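PDB 4DGF: sulfate transporter sulfate transporter family protein from Wolinella succinogenes, which probably carries sulfate or related anions across the membrane as a SulP-family transporter, the chain here being its cytoplasmic STAS domain. Local coordinates for residues V114-H117 with I118-L122. Numbering follows the deposited sequence.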
# COMPACT_ATOMS: atom_id res chain seq x y z
N VAL A 114 -4.22 4.63 -6.20
CA VAL A 114 -3.66 3.41 -6.70
C VAL A 114 -2.73 3.83 -7.84
O VAL A 114 -3.19 4.54 -8.81
CB VAL A 114 -4.79 2.45 -7.21
CG1 VAL A 114 -4.18 1.16 -7.70
CG2 VAL A 114 -5.74 2.19 -6.03
N PHE A 115 -1.46 3.41 -7.78
CA PHE A 115 -0.44 3.76 -8.75
C PHE A 115 0.30 2.60 -9.34
O PHE A 115 0.44 1.58 -8.68
CB PHE A 115 0.62 4.65 -8.09
CG PHE A 115 0.01 5.91 -7.46
CD1 PHE A 115 -0.07 7.11 -8.20
CD2 PHE A 115 -0.56 5.84 -6.21
CE1 PHE A 115 -0.70 8.23 -7.63
CE2 PHE A 115 -1.20 6.96 -5.69
CZ PHE A 115 -1.24 8.15 -6.38
N ASP A 116 0.85 2.79 -10.58
CA ASP A 116 1.54 1.70 -11.13
C ASP A 116 3.03 1.75 -10.87
O ASP A 116 3.76 0.85 -11.38
CB ASP A 116 1.28 1.55 -12.63
CG ASP A 116 1.72 2.77 -13.42
OD1 ASP A 116 2.54 3.55 -12.92
OD2 ASP A 116 1.26 2.96 -14.59
N HIS A 117 3.44 2.75 -10.11
CA HIS A 117 4.86 3.02 -9.92
C HIS A 117 5.05 3.81 -8.66
O HIS A 117 4.32 4.80 -8.37
CB HIS A 117 5.49 3.82 -11.10
CG HIS A 117 7.02 3.66 -11.17
ND1 HIS A 117 7.93 4.40 -10.44
CD2 HIS A 117 7.80 2.75 -11.89
CE1 HIS A 117 9.18 3.97 -10.68
NE2 HIS A 117 9.12 2.97 -11.54
N ILE A 118 6.15 3.45 -7.95
CA ILE A 118 6.51 4.07 -6.69
C ILE A 118 6.77 5.59 -6.84
O ILE A 118 6.39 6.43 -5.98
CB ILE A 118 7.72 3.36 -6.01
CG1 ILE A 118 7.99 3.89 -4.60
CG2 ILE A 118 9.02 3.44 -6.87
CD1 ILE A 118 6.75 3.96 -3.71
N ASP A 119 7.35 5.98 -8.00
CA ASP A 119 7.57 7.41 -8.20
C ASP A 119 6.30 8.24 -8.19
O ASP A 119 6.28 9.35 -7.67
CB ASP A 119 8.29 7.66 -9.51
CG ASP A 119 9.74 7.21 -9.50
OD1 ASP A 119 10.36 6.82 -8.46
OD2 ASP A 119 10.33 7.23 -10.61
N LYS A 120 5.24 7.72 -8.77
CA LYS A 120 3.97 8.44 -8.77
C LYS A 120 3.39 8.43 -7.38
O LYS A 120 2.78 9.42 -7.01
CB LYS A 120 2.96 7.74 -9.72
CG LYS A 120 3.50 7.59 -11.12
CD LYS A 120 2.51 6.88 -12.06
CE LYS A 120 3.14 6.99 -13.46
NZ LYS A 120 2.74 5.83 -14.28
N ALA A 121 3.44 7.25 -6.68
CA ALA A 121 2.83 7.27 -5.36
C ALA A 121 3.56 8.30 -4.45
O ALA A 121 2.97 8.93 -3.54
CB ALA A 121 2.81 5.86 -4.74
N LEU A 122 4.87 8.32 -4.57
CA LEU A 122 5.66 9.23 -3.75
C LEU A 122 5.37 10.71 -4.05
O LEU A 122 5.32 11.57 -3.10
CB LEU A 122 7.17 9.03 -3.94
CG LEU A 122 7.69 7.89 -3.06
CD1 LEU A 122 9.16 7.55 -3.42
CD2 LEU A 122 7.57 8.04 -1.53
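Lys120, on the first turn of helix 118-130, reaches back along the loop that leads into it and touches three of its residues in turn. Lys120 CB lies 3.4 Å from CD1 of Phe115, approaching the ring obliquely, and also close to the carbonyl oxygen of His117. CG continues past that oxygen and CB of His117. CD and CE, in an extended chain, run alongside OD1 of Asp116, and Lys120 NZ closes a salt bridge of 2.7 Å to Asp116 OD1, on the syn side facing OD2. The Asp116 carboxylate is brought there by a chi1 of 60°, which sets CG between its backbone N and carbonyl carbon.

Next to the lysine, the Phe115 ring lies flat against the helix: Ala121 CA sits over its centre, 3.8 Å from the centroid, in a CH-pi contact, while Ala121 CB meets Phe115 CD2 at 3.7 Å. With an alanine here in place of Phe115, the ring over Ala121 and beside Lys120 CB would be gone, and this side of the first turn would probably lose its aromatic cover.

His117 is the N-cap. His117 ND1 accepts from Asp119 N at 3.0 Å, the donor 17° out of the ring plane, satisfying an amide at the start of the helix that has no carbonyl of a preceding turn to bind. The carbonyl oxygen of His117 takes Ala121 N at 3.1 Å, and Lys120 N more weakly. Asp119 runs beside the imidazole, planes 60° apart, with OD1 in a salt bridge to Lys18.

In this STAS domain the loop joins helix 105-109 to helix 118-130. Phe115 hydrogen-bonds through its backbone to Leu89 in strand 86-90 and to Val92 in the loop just beyond it, while Ile118 and Ala121 pack on that strand and Ile118 and Leu122 reach strand 54-58, seating the helix start against the parallel sheet.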